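Local atomic coordinates of Cow rumen GH26 endo-mannanase (Metagenome, PDB entry 6UEH), a protein that hydrolyses internal beta-1,4-mannosidic bonds of mannans such as galactomannan, pairing a GH26 catalytic domain with a smaller accessory domain. Residues 51-56 / 105-110; 150-155 / 301-306; 426-431 / 449-454. All blocks are in the same frame, centred on the assembly; numbering follows the deposited sequence.

Contact 1 of 3, residues 51-56 / 105-110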
ATOM      1  N   PHE A  51      -0.003  23.268 -21.884  1.00 14.66           N
ATOM      2  CA  PHE A  51       0.987  23.171 -22.948  1.00 16.24           C
ATOM      3  C   PHE A  51       1.095  21.719 -23.388  1.00 16.15           C
ATOM      4  O   PHE A  51       0.627  20.814 -22.692  1.00 14.83           O
ATOM      5  CB  PHE A  51       2.348  23.701 -22.490  1.00 16.80           C
ATOM      6  CG  PHE A  51       2.977  22.900 -21.382  1.00 17.06           C
ATOM      7  CD1 PHE A  51       2.547  23.043 -20.071  1.00 16.23           C
ATOM      8  CD2 PHE A  51       4.018  22.022 -21.647  1.00 17.99           C
ATOM      9  CE1 PHE A  51       3.132  22.315 -19.048  1.00 16.62           C
ATOM     10  CE2 PHE A  51       4.606  21.291 -20.629  1.00 17.93           C
ATOM     11  CZ  PHE A  51       4.162  21.435 -19.328  1.00 16.35           C
ATOM     12  N   ASN A  52       1.709  21.497 -24.544  1.00 18.07           N
ATOM     13  CA  ASN A  52       1.837  20.152 -25.083  1.00 17.36           C
ATOM     14  C   ASN A  52       3.236  19.568 -24.942  1.00 16.53           C
ATOM     15  O   ASN A  52       4.238  20.273 -25.077  1.00 15.52           O
ATOM     16  CB  ASN A  52       1.432  20.137 -26.557  1.00 21.12           C
ATOM     17  CG  ASN A  52       1.756  18.821 -27.234  1.00 24.64           C
ATOM     18  OD1 ASN A  52       1.054  17.825 -27.050  1.00 24.90           O
ATOM     19  ND2 ASN A  52       2.829  18.806 -28.020  1.00 25.95           N
ATOM     20  N   VAL A  53       3.286  18.271 -24.656  1.00 16.39           N
ATOM     21  CA  VAL A  53       4.518  17.500 -24.732  1.00 16.75           C
ATOM     22  C   VAL A  53       4.274  16.285 -25.616  1.00 17.40           C
ATOM     23  O   VAL A  53       3.317  15.539 -25.405  1.00 18.28           O
ATOM     24  CB  VAL A  53       5.007  17.037 -23.347  1.00 16.26           C
ATOM     25  CG1 VAL A  53       6.300  16.244 -23.485  1.00 17.38           C
ATOM     26  CG2 VAL A  53       5.211  18.227 -22.428  1.00 15.79           C
ATOM     27  N   THR A  54       5.132  16.092 -26.611  1.00 18.00           N
ATOM     28  CA  THR A  54       5.006  14.956 -27.516  1.00 18.28           C
ATOM     29  C   THR A  54       6.167  13.986 -27.319  1.00 19.18           C
ATOM     30  O   THR A  54       7.331  14.394 -27.324  1.00 20.87           O
ATOM     31  CB  THR A  54       4.951  15.411 -28.987  1.00 18.74           C
ATOM     32  OG1 THR A  54       3.846  16.303 -29.167  1.00 19.08           O
ATOM     33  CG2 THR A  54       4.783  14.217 -29.915  1.00 20.00           C
ATOM     34  N   VAL A  55       5.847  12.707 -27.132  1.00 17.44           N
ATOM     35  CA  VAL A  55       6.871  11.685 -26.915  1.00 18.58           C
ATOM     36  C   VAL A  55       6.708  10.516 -27.886  1.00 19.38           C
ATOM     37  O   VAL A  55       5.609  10.256 -28.379  1.00 19.63           O
ATOM     38  CB  VAL A  55       6.841  11.145 -25.464  1.00 16.07           C
ATOM     39  CG1 VAL A  55       7.090  12.269 -24.472  1.00 14.73           C
ATOM     40  CG2 VAL A  55       5.514  10.462 -25.171  1.00 16.52           C
ATOM     41  N   LYS A  56       7.807   9.813 -28.155  1.00 17.51           N
ATOM     42  CA  LYS A  56       7.790   8.682 -29.080  1.00 21.41           C
ATOM     43  C   LYS A  56       7.161   7.439 -28.458  1.00 21.22           C
ATOM     44  O   LYS A  56       6.513   6.647 -29.147  1.00 20.75           O
ATOM     45  CB  LYS A  56       9.208   8.347 -29.557  1.00 24.04           C
ATOM     46  CG  LYS A  56       9.893   9.445 -30.354  1.00 26.73           C
ATOM     47  CD  LYS A  56      11.101   8.895 -31.114  1.00 29.34           C
ATOM     48  CE  LYS A  56      11.881  10.003 -31.807  1.00 30.78           C
ATOM     49  NZ  LYS A  56      12.951   9.461 -32.694  1.00 30.46           N
ATOM     50  N   HIS A 105       4.788  11.531 -13.597  1.00 16.59           N
ATOM     51  CA  HIS A 105       3.560  11.018 -14.183  1.00 17.69           C
ATOM     52  C   HIS A 105       3.778  10.493 -15.594  1.00 17.98           C
ATOM     53  O   HIS A 105       4.736  10.861 -16.275  1.00 18.32           O
ATOM     54  CB  HIS A 105       2.485  12.103 -14.164  1.00 17.00           C
ATOM     55  CG  HIS A 105       2.293  12.718 -12.814  1.00 17.19           C
ATOM     56  ND1 HIS A 105       1.799  12.009 -11.741  1.00 18.65           N
ATOM     57  CD2 HIS A 105       2.560  13.962 -12.352  1.00 16.66           C
ATOM     58  CE1 HIS A 105       1.755  12.794 -10.680  1.00 17.73           C
ATOM     59  NE2 HIS A 105       2.210  13.985 -11.024  1.00 15.78           N
ATOM     60  N   ARG A 106       2.879   9.615 -16.018  1.00 17.96           N
ATOM     61  CA  ARG A 106       3.006   8.939 -17.297  1.00 18.19           C
ATOM     62  C   ARG A 106       2.630   9.846 -18.462  1.00 16.91           C
ATOM     63  O   ARG A 106       1.553  10.442 -18.479  1.00 17.65           O
ATOM     64  CB  ARG A 106       2.137   7.679 -17.302  1.00 17.21           C
ATOM     65  CG  ARG A 106       2.182   6.859 -18.576  1.00 14.86           C
ATOM     66  CD  ARG A 106       1.503   5.517 -18.333  1.00 17.34           C
ATOM     67  NE  ARG A 106       1.344   4.724 -19.548  1.00 18.45           N
ATOM     68  CZ  ARG A 106       0.912   3.467 -19.558  1.00 18.77           C
ATOM     69  NH1 ARG A 106       0.604   2.865 -18.416  1.00 18.71           N
ATOM     70  NH2 ARG A 106       0.791   2.813 -20.705  1.00 18.86           N
ATOM     71  N   LEU A 107       3.542   9.964 -19.419  1.00 15.95           N
ATOM     72  CA  LEU A 107       3.213  10.534 -20.716  1.00 16.25           C
ATOM     73  C   LEU A 107       3.068   9.387 -21.701  1.00 18.44           C
ATOM     74  O   LEU A 107       3.865   8.447 -21.692  1.00 19.55           O
ATOM     75  CB  LEU A 107       4.281  11.519 -21.190  1.00 15.34           C
ATOM     76  CG  LEU A 107       4.489  12.785 -20.362  1.00 16.41           C
ATOM     77  CD1 LEU A 107       5.427  13.729 -21.089  1.00 17.25           C
ATOM     78  CD2 LEU A 107       3.167  13.465 -20.062  1.00 14.77           C
ATOM     79  N   ASN A 108       2.048   9.457 -22.545  1.00 17.85           N
ATOM     80  CA  ASN A 108       1.796   8.384 -23.492  1.00 19.05           C
ATOM     81  C   ASN A 108       2.193   8.764 -24.912  1.00 18.52           C
ATOM     82  O   ASN A 108       2.274   9.948 -25.247  1.00 17.84           O
ATOM     83  CB  ASN A 108       0.326   7.975 -23.427  1.00 21.10           C
ATOM     84  CG  ASN A 108      -0.019   7.264 -22.131  1.00 23.44           C
ATOM     85  OD1 ASN A 108       0.679   6.337 -21.718  1.00 24.84           O
ATOM     86  ND2 ASN A 108      -1.079   7.710 -21.470  1.00 24.83           N
ATOM     87  N   LYS A 109       2.455   7.745 -25.727  1.00 18.53           N
ATOM     88  CA  LYS A 109       2.873   7.910 -27.117  1.00 18.99           C
ATOM     89  C   LYS A 109       2.050   8.960 -27.860  1.00 19.27           C
ATOM     90  O   LYS A 109       0.821   8.891 -27.894  1.00 19.85           O
ATOM     91  CB  LYS A 109       2.784   6.569 -27.848  1.00 20.54           C
ATOM     92  CG  LYS A 109       3.240   6.610 -29.294  1.00 24.39           C
ATOM     93  CD  LYS A 109       3.170   5.228 -29.924  1.00 28.43           C
ATOM     94  CE  LYS A 109       3.741   5.232 -31.333  1.00 32.87           C
ATOM     95  NZ  LYS A 109       5.174   5.641 -31.351  1.00 35.57           N
ATOM     96  N   GLY A 110       2.736   9.939 -28.439  1.00 18.67           N
ATOM     97  CA  GLY A 110       2.069  11.017 -29.143  1.00 18.78           C
ATOM     98  C   GLY A 110       1.923  12.270 -28.299  1.00 18.35           C
ATOM     99  O   GLY A 110       2.734  12.537 -27.413  1.00 16.72           O
TER

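Contact 2 of 3, residues 150-155 / 301-306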
ATOM      1  N   ALA A 150      16.535 -11.155  15.076  1.00 21.56           N
ATOM      2  CA  ALA A 150      15.908 -11.830  13.938  1.00 20.63           C
ATOM      3  C   ALA A 150      16.648 -13.113  13.564  1.00 20.71           C
ATOM      4  O   ALA A 150      17.874 -13.128  13.499  1.00 18.30           O
ATOM      5  CB  ALA A 150      15.849 -10.896  12.745  1.00 17.49           C
ATOM      6  N   THR A 151      15.900 -14.192  13.342  1.00 17.71           N
ATOM      7  CA  THR A 151      16.504 -15.470  12.982  1.00 17.92           C
ATOM      8  C   THR A 151      17.195 -15.350  11.630  1.00 18.86           C
ATOM      9  O   THR A 151      16.902 -14.436  10.864  1.00 17.76           O
ATOM     10  CB  THR A 151      15.466 -16.603  12.926  1.00 17.70           C
ATOM     11  OG1 THR A 151      14.526 -16.340  11.876  1.00 17.31           O
ATOM     12  CG2 THR A 151      14.732 -16.724  14.256  1.00 18.98           C
ATOM     13  N   LYS A 152      18.110 -16.269  11.337  1.00 19.95           N
ATOM     14  CA  LYS A 152      18.843 -16.202  10.078  1.00 22.35           C
ATOM     15  C   LYS A 152      17.907 -16.418   8.888  1.00 22.41           C
ATOM     16  O   LYS A 152      18.086 -15.807   7.837  1.00 23.68           O
ATOM     17  CB  LYS A 152      19.993 -17.217  10.057  1.00 25.42           C
ATOM     18  CG  LYS A 152      19.586 -18.674  10.200  1.00 28.52           C
ATOM     19  CD  LYS A 152      20.816 -19.576  10.203  1.00 31.76           C
ATOM     20  CE  LYS A 152      20.441 -21.050  10.140  1.00 34.17           C
ATOM     21  NZ  LYS A 152      19.629 -21.479  11.312  1.00 35.29           N
ATOM     22  N   GLU A 153      16.896 -17.262   9.063  1.00 21.16           N
ATOM     23  CA  GLU A 153      15.937 -17.523   7.995  1.00 19.77           C
ATOM     24  C   GLU A 153      15.124 -16.273   7.669  1.00 18.77           C
ATOM     25  O   GLU A 153      14.873 -15.979   6.502  1.00 17.02           O
ATOM     26  CB  GLU A 153      15.000 -18.675   8.366  1.00 19.34           C
ATOM     27  CG  GLU A 153      15.677 -20.038   8.452  1.00 21.15           C
ATOM     28  CD  GLU A 153      16.422 -20.245   9.756  1.00 23.64           C
ATOM     29  OE1 GLU A 153      16.178 -19.482  10.714  1.00 23.87           O
ATOM     30  OE2 GLU A 153      17.253 -21.174   9.824  1.00 25.95           O
ATOM     31  N   ALA A 154      14.719 -15.540   8.703  1.00 18.64           N
ATOM     32  CA  ALA A 154      13.947 -14.314   8.516  1.00 16.71           C
ATOM     33  C   ALA A 154      14.761 -13.239   7.801  1.00 16.79           C
ATOM     34  O   ALA A 154      14.278 -12.601   6.865  1.00 16.55           O
ATOM     35  CB  ALA A 154      13.451 -13.793   9.859  1.00 16.64           C
ATOM     36  N   GLN A 155      15.998 -13.045   8.245  1.00 17.17           N
ATOM     37  CA  GLN A 155      16.862 -12.026   7.664  1.00 17.50           C
ATOM     38  C   GLN A 155      17.238 -12.373   6.225  1.00 17.38           C
ATOM     39  O   GLN A 155      17.305 -11.494   5.363  1.00 17.30           O
ATOM     40  CB  GLN A 155      18.122 -11.844   8.513  1.00 18.49           C
ATOM     41  CG  GLN A 155      19.016 -10.707   8.043  1.00 19.64           C
ATOM     42  CD  GLN A 155      18.291  -9.374   8.008  1.00 20.03           C
ATOM     43  OE1 GLN A 155      18.038  -8.765   9.048  1.00 20.02           O
ATOM     44  NE2 GLN A 155      17.945  -8.920   6.808  1.00 20.87           N
ATOM     45  N   ASP A 301      10.427 -23.098  15.671  1.00 19.29           N
ATOM     46  CA  ASP A 301      11.051 -24.383  15.978  1.00 21.57           C
ATOM     47  C   ASP A 301      11.517 -25.101  14.718  1.00 20.56           C
ATOM     48  O   ASP A 301      12.576 -25.728  14.706  1.00 21.50           O
ATOM     49  CB  ASP A 301      10.085 -25.290  16.747  1.00 23.80           C
ATOM     50  CG  ASP A 301       9.909 -24.871  18.191  1.00 26.03           C
ATOM     51  OD1 ASP A 301      10.796 -24.175  18.727  1.00 25.64           O
ATOM     52  OD2 ASP A 301       8.885 -25.254  18.798  1.00 28.31           O
ATOM     53  N   GLU A 302      10.715 -25.015  13.662  1.00 18.90           N
ATOM     54  CA  GLU A 302      11.031 -25.682  12.405  1.00 21.81           C
ATOM     55  C   GLU A 302      11.736 -24.735  11.434  1.00 21.42           C
ATOM     56  O   GLU A 302      11.809 -25.007  10.234  1.00 20.96           O
ATOM     57  CB  GLU A 302       9.758 -26.244  11.766  1.00 23.94           C
ATOM     58  CG  GLU A 302       8.940 -27.147  12.687  1.00 25.20           C
ATOM     59  CD  GLU A 302       9.590 -28.497  12.941  1.00 29.70           C
ATOM     60  OE1 GLU A 302      10.539 -28.854  12.210  1.00 30.43           O
ATOM     61  OE2 GLU A 302       9.143 -29.206  13.870  1.00 31.42           O
ATOM     62  N   LYS A 303      12.245 -23.627  11.970  1.00 20.44           N
ATOM     63  CA  LYS A 303      13.033 -22.655  11.210  1.00 22.04           C
ATOM     64  C   LYS A 303      12.274 -22.098  10.009  1.00 21.65           C
ATOM     65  O   LYS A 303      12.824 -21.984   8.910  1.00 18.52           O
ATOM     66  CB  LYS A 303      14.354 -23.281  10.749  1.00 25.82           C
ATOM     67  CG  LYS A 303      15.250 -23.726  11.891  1.00 28.67           C
ATOM     68  CD  LYS A 303      16.574 -24.270  11.383  1.00 33.44           C
ATOM     69  CE  LYS A 303      17.497 -24.622  12.540  1.00 36.19           C
ATOM     70  NZ  LYS A 303      17.738 -23.441  13.422  1.00 37.55           N
ATOM     71  N   VAL A 304      11.012 -21.748  10.228  1.00 19.09           N
ATOM     72  CA  VAL A 304      10.180 -21.181   9.176  1.00 18.16           C
ATOM     73  C   VAL A 304       9.938 -19.695   9.411  1.00 16.29           C
ATOM     74  O   VAL A 304       9.323 -19.312  10.407  1.00 14.69           O
ATOM     75  CB  VAL A 304       8.819 -21.897   9.076  1.00 16.84           C
ATOM     76  CG1 VAL A 304       7.945 -21.218   8.035  1.00 15.79           C
ATOM     77  CG2 VAL A 304       9.015 -23.367   8.736  1.00 17.45           C
ATOM     78  N   PRO A 305      10.437 -18.854   8.494  1.00 16.19           N
ATOM     79  CA  PRO A 305      10.197 -17.411   8.537  1.00 15.89           C
ATOM     80  C   PRO A 305       8.802 -17.084   8.015  1.00 15.68           C
ATOM     81  O   PRO A 305       8.246 -17.860   7.237  1.00 16.18           O
ATOM     82  CB  PRO A 305      11.279 -16.851   7.616  1.00 16.45           C
ATOM     83  CG  PRO A 305      11.483 -17.935   6.613  1.00 18.23           C
ATOM     84  CD  PRO A 305      11.304 -19.233   7.365  1.00 16.59           C
ATOM     85  N   LEU A 306       8.254 -15.949   8.435  1.00 15.41           N
ATOM     86  CA  LEU A 306       6.893 -15.578   8.066  1.00 14.38           C
ATOM     87  C   LEU A 306       6.746 -14.070   7.884  1.00 13.90           C
ATOM     88  O   LEU A 306       7.156 -13.293   8.744  1.00 13.48           O
ATOM     89  CB  LEU A 306       5.904 -16.072   9.132  1.00 15.95           C
ATOM     90  CG  LEU A 306       4.420 -15.767   8.932  1.00 16.43           C
ATOM     91  CD1 LEU A 306       3.862 -16.557   7.753  1.00 16.20           C
ATOM     92  CD2 LEU A 306       3.637 -16.058  10.207  1.00 17.22           C
TER

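Contact 3 of 3, residues 426-431 / 449-454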
ATOM      1  N   LEU A 426       1.557  -4.929  -2.409  1.00 15.04           N
ATOM      2  CA  LEU A 426       0.111  -5.089  -2.448  1.00 14.78           C
ATOM      3  C   LEU A 426      -0.248  -6.320  -1.626  1.00 14.09           C
ATOM      4  O   LEU A 426      -0.327  -7.430  -2.154  1.00 14.24           O
ATOM      5  CB  LEU A 426      -0.393  -5.226  -3.887  1.00 14.39           C
ATOM      6  CG  LEU A 426      -0.284  -3.978  -4.766  1.00 15.82           C
ATOM      7  CD1 LEU A 426      -0.650  -4.299  -6.209  1.00 17.80           C
ATOM      8  CD2 LEU A 426      -1.165  -2.862  -4.219  1.00 14.25           C
ATOM      9  N   ALA A 427      -0.439  -6.119  -0.325  1.00 14.78           N
ATOM     10  CA  ALA A 427      -0.683  -7.218   0.607  1.00 15.62           C
ATOM     11  C   ALA A 427      -1.996  -7.934   0.309  1.00 17.50           C
ATOM     12  O   ALA A 427      -2.122  -9.137   0.543  1.00 18.41           O
ATOM     13  CB  ALA A 427      -0.674  -6.705   2.040  1.00 15.92           C
ATOM     14  N   GLU A 428      -2.973  -7.176  -0.181  1.00 16.67           N
ATOM     15  CA  GLU A 428      -4.246  -7.724  -0.647  1.00 16.70           C
ATOM     16  C   GLU A 428      -4.729  -6.942  -1.857  1.00 15.73           C
ATOM     17  O   GLU A 428      -4.429  -5.755  -1.996  1.00 15.26           O
ATOM     18  CB  GLU A 428      -5.327  -7.671   0.438  1.00 17.40           C
ATOM     19  CG  GLU A 428      -5.061  -8.480   1.689  1.00 17.08           C
ATOM     20  CD  GLU A 428      -6.244  -8.462   2.641  1.00 17.60           C
ATOM     21  OE1 GLU A 428      -7.361  -8.131   2.191  1.00 17.15           O
ATOM     22  OE2 GLU A 428      -6.059  -8.771   3.835  1.00 17.91           O
ATOM     23  N   ASN A 429      -5.490  -7.601  -2.726  1.00 16.04           N
ATOM     24  CA  ASN A 429      -6.149  -6.903  -3.820  1.00 16.08           C
ATOM     25  C   ASN A 429      -7.311  -7.698  -4.399  1.00 16.22           C
ATOM     26  O   ASN A 429      -7.441  -8.900  -4.152  1.00 15.84           O
ATOM     27  CB  ASN A 429      -5.151  -6.560  -4.938  1.00 17.45           C
ATOM     28  CG  ASN A 429      -4.274  -7.741  -5.334  1.00 18.57           C
ATOM     29  OD1 ASN A 429      -3.104  -7.822  -4.947  1.00 18.38           O
ATOM     30  ND2 ASN A 429      -4.833  -8.659  -6.115  1.00 17.26           N
ATOM     31  N   ASP A 430      -8.180  -7.021  -5.141  1.00 16.09           N
ATOM     32  CA  ASP A 430      -9.082  -7.738  -6.024  1.00 16.68           C
ATOM     33  C   ASP A 430      -8.317  -7.942  -7.321  1.00 17.32           C
ATOM     34  O   ASP A 430      -7.654  -8.963  -7.492  1.00 17.75           O
ATOM     35  CB  ASP A 430     -10.422  -7.002  -6.236  1.00 16.61           C
ATOM     36  CG  ASP A 430     -10.280  -5.489  -6.275  1.00 16.57           C
ATOM     37  OD1 ASP A 430      -9.185  -4.985  -6.597  1.00 15.21           O
ATOM     38  OD2 ASP A 430     -11.286  -4.800  -5.991  1.00 17.78           O
ATOM     39  N   SER A 431      -8.369  -6.956  -8.211  1.00 15.86           N
ATOM     40  CA  SER A 431      -7.626  -7.033  -9.460  1.00 16.04           C
ATOM     41  C   SER A 431      -6.122  -6.904  -9.239  1.00 14.75           C
ATOM     42  O   SER A 431      -5.665  -6.039  -8.495  1.00 15.64           O
ATOM     43  CB  SER A 431      -8.091  -5.946 -10.437  1.00 17.95           C
ATOM     44  OG  SER A 431      -9.409  -6.190 -10.894  1.00 18.81           O
ATOM     45  N   CYS A 449      -1.238 -10.034  -4.173  1.00 14.49           N
ATOM     46  CA  CYS A 449      -1.922 -11.132  -3.507  1.00 15.84           C
ATOM     47  C   CYS A 449      -3.435 -10.952  -3.528  1.00 15.64           C
ATOM     48  O   CYS A 449      -3.993 -10.268  -2.671  1.00 15.35           O
ATOM     49  CB  CYS A 449      -1.433 -11.260  -2.061  1.00 16.44           C
ATOM     50  SG  CYS A 449      -2.066 -12.704  -1.177  1.00 16.56           S
ATOM     51  N   PRO A 450      -4.104 -11.564  -4.515  1.00 15.53           N
ATOM     52  CA  PRO A 450      -5.569 -11.565  -4.520  1.00 15.99           C
ATOM     53  C   PRO A 450      -6.113 -12.300  -3.299  1.00 16.99           C
ATOM     54  O   PRO A 450      -5.466 -13.224  -2.803  1.00 16.76           O
ATOM     55  CB  PRO A 450      -5.922 -12.312  -5.811  1.00 16.86           C
ATOM     56  CG  PRO A 450      -4.692 -12.222  -6.663  1.00 17.09           C
ATOM     57  CD  PRO A 450      -3.545 -12.233  -5.701  1.00 16.56           C
ATOM     58  N   TRP A 451      -7.280 -11.889  -2.816  1.00 16.06           N
ATOM     59  CA  TRP A 451      -7.940 -12.605  -1.734  1.00 17.18           C
ATOM     60  C   TRP A 451      -8.461 -13.929  -2.291  1.00 17.92           C
ATOM     61  O   TRP A 451      -8.381 -14.166  -3.500  1.00 18.42           O
ATOM     62  CB  TRP A 451      -9.067 -11.756  -1.137  1.00 17.11           C
ATOM     63  CG  TRP A 451      -9.429 -12.107   0.281  1.00 18.60           C
ATOM     64  CD1 TRP A 451     -10.651 -12.503   0.739  1.00 18.31           C
ATOM     65  CD2 TRP A 451      -8.559 -12.089   1.422  1.00 19.30           C
ATOM     66  NE1 TRP A 451     -10.597 -12.731   2.094  1.00 19.31           N
ATOM     67  CE2 TRP A 451      -9.325 -12.487   2.536  1.00 19.84           C
ATOM     68  CE3 TRP A 451      -7.209 -11.777   1.610  1.00 19.55           C
ATOM     69  CZ2 TRP A 451      -8.784 -12.583   3.818  1.00 19.64           C
ATOM     70  CZ3 TRP A 451      -6.674 -11.876   2.885  1.00 19.46           C
ATOM     71  CH2 TRP A 451      -7.461 -12.273   3.971  1.00 18.30           C
ATOM     72  N   TYR A 452      -8.980 -14.796  -1.428  1.00 17.85           N
ATOM     73  CA  TYR A 452      -9.479 -16.088  -1.888  1.00 19.75           C
ATOM     74  C   TYR A 452     -10.841 -15.962  -2.569  1.00 20.17           C
ATOM     75  O   TYR A 452     -11.426 -14.880  -2.616  1.00 19.13           O
ATOM     76  CB  TYR A 452      -9.566 -17.085  -0.725  1.00 20.71           C
ATOM     77  CG  TYR A 452     -10.307 -16.584   0.496  1.00 21.47           C
ATOM     78  CD1 TYR A 452     -11.693 -16.468   0.499  1.00 22.99           C
ATOM     79  CD2 TYR A 452      -9.622 -16.249   1.657  1.00 21.14           C
ATOM     80  CE1 TYR A 452     -12.371 -16.018   1.616  1.00 23.95           C
ATOM     81  CE2 TYR A 452     -10.290 -15.801   2.778  1.00 22.27           C
ATOM     82  CZ  TYR A 452     -11.664 -15.687   2.751  1.00 24.67           C
ATOM     83  OH  TYR A 452     -12.335 -15.241   3.864  1.00 28.12           O
ATOM     84  N   GLY A 453     -11.336 -17.075  -3.097  1.00 20.74           N
ATOM     85  CA  GLY A 453     -12.642 -17.098  -3.728  1.00 21.77           C
ATOM     86  C   GLY A 453     -12.712 -16.288  -5.010  1.00 21.81           C
ATOM     87  O   GLY A 453     -11.821 -16.367  -5.856  1.00 19.07           O
ATOM     88  N   GLU A 454     -13.770 -15.492  -5.135  1.00 22.13           N
ATOM     89  CA  GLU A 454     -14.075 -14.772  -6.369  1.00 23.02           C
ATOM     90  C   GLU A 454     -12.983 -13.803  -6.817  1.00 20.56           C
ATOM     91  O   GLU A 454     -12.920 -13.435  -7.987  1.00 20.71           O
ATOM     92  CB  GLU A 454     -15.385 -13.997  -6.212  1.00 26.75           C
ATOM     93  CG  GLU A 454     -15.274 -12.767  -5.318  1.00 29.41           C
ATOM     94  CD  GLU A 454     -16.441 -11.812  -5.487  1.00 33.95           C
ATOM     95  OE1 GLU A 454     -16.198 -10.613  -5.750  1.00 34.97           O
ATOM     96  OE2 GLU A 454     -17.601 -12.259  -5.354  1.00 35.81           O
TER

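Contact 1 of 3, residues 51-56 / 105-110
Leu107 reaches toward residues 51-56 with a single methyl, CD1, which lies 3.6 Å from CG1 of Val53 and 4.0 Å from CG1 of Val55; the leucine crosses both valines at about a right angle. At Asn108 the backbone does the touching, its carbonyl O resting 3.3 Å from CG2 of Val55. Lys109 passes close by the carbonyl of Lys56. Its chain is extended as far as CE and then bends at chi4 (61°), which swings NZ round to donate to Lys56 O at 2.8 Å in the carbonyl plane. Gly110 closes the pairing as the antiparallel, hydrogen-bonded partner of Val55: Gly110 N donates to Val55 O at 2.9 Å, nearly straight, and Val55 N donates back to Gly110 O at 3.1 Å. The backbone angles of Gly110 would jam a CB against the preceding carbonyl O, and Gly110 O also receives a CA-H contact from Thr54. Here the chain steps from strand 97-107 in one sheet of the beta-sandwich, assigned to family CBM6, to strand 110-117 in the other. Leu107 also packs on Tyr61 and Phe63 of strand 59-69, while Arg106 forms a salt bridge with Glu441 of helix 435-441.

Contact 2 of 3, residues 150-155 / 301-306
The first turn of helix 152-164 comes down beside the turn that ends helix 280-301, with Ala154 and Pro305 closest in the backbone, 4.9 Å between their CA atoms. Thr151 is the N-cap of the first helix, its OG1 accepting from Ala154 N. In the other segment Lys303, with positive phi, is the C-prime residue of a Schellman motif that ends helix 280-301, after which the chain straightens through Pro305 into strand 306-309. No hydrogen bond joins the two segments, and the contact rests on van der Waals packing of side chains against side chains and backbone.

Pro305 faces the helix. Its ring puts CB 3.8 Å from the CA of Ala154 and CD 3.9 Å from the CB of Glu153, so the proline packs on the backbone of the turn as much as on its side chains. Glu153 carries much of the rest. Its CG lies 3.5 Å from the carbonyl O of Lys303, and the bend at chi2 (80°) turns CD toward Lys303, 3.8 Å from its CB. Its OE2 meets the aliphatic part of Lys303, 3.5 Å from CD, while NZ of Lys152 donates to it on the syn side at 2.8 Å, in a salt bridge. The ammonium of Lys303 stays beyond salt-bridge distance of that oxygen. The two lysine NZ atoms nevertheless come within 3.4 Å, a like-charge approach that the nearby carboxylate probably eases.

Around this, Val304 turns away to pack on Val224 and Val228 of helix 220-230, and Leu306 begins a strand of the parallel barrel, touching Leu296 and Leu299 of helix 280-301. The contact therefore sets helix 152-164 against the point where helix 280-301 hands over to strand 306-309, at the N-terminal end of the barrel strands.

Contact 3 of 3, residues 426-431 / 449-454
Ala427 meets Cys449 through its carbonyl O, 3.4 Å from the cysteine CB. Glu428 lies alongside Trp451, the two side chains pointing the same way. Its carboxylate is turned 25° from the indole plane, with OE1 over one face toward the rim and OE2 3.3 Å from CZ3; CD2 of Tyr452 is on the opposite face. OE2 forms a salt bridge with Arg309 and OE1 a hydrogen bond with Tyr388, and an acetate ion, probably from the crystallisation liquor, lies about 3 Å from the Glu428 side chain, nearest atoms. Glu428 stands near the end of strand 423-429, the seventh strand of the (beta/alpha)8 barrel, where enzymes of clan GH-A carry the catalytic nucleophile, a position consistent with that role. Asn429 grips the loop in three places. Its N makes a weak bond to Cys449 O, its carbonyl O takes Trp451 N at 3.3 Å, nearly along the C=O axis, and its OD1 takes Cys449 N at 3.0 Å. Chi1 of 48° sets CG between backbone N and carbonyl carbon, 3.7 Å from Cys449 O. ND2 lies beside the Pro450 ring, 3.6 Å from its CG, and donates to Asp430 O from above the carbonyl plane.

The three contacts follow one another along the chain, each closing before the next opens. Contact 1 belongs to the CBM6-like beta-sandwich, which also holds the calcium ion; contacts 2 and 3 both lie in the GH26 barrel. The centres of contacts 1 and 2 are about 47 Å apart, on opposite sides of the chain's centre. Contact 3 lies about 33 Å from contact 1 and about 26 Å from contact 2, centre to centre. Contacts 2 and 3 share the eight-stranded parallel sheet, through strands 306-309 and 423-429. Contact 2 sits before its strand and contact 3 at the end of its own, consistent with a catalytic end at contact 3.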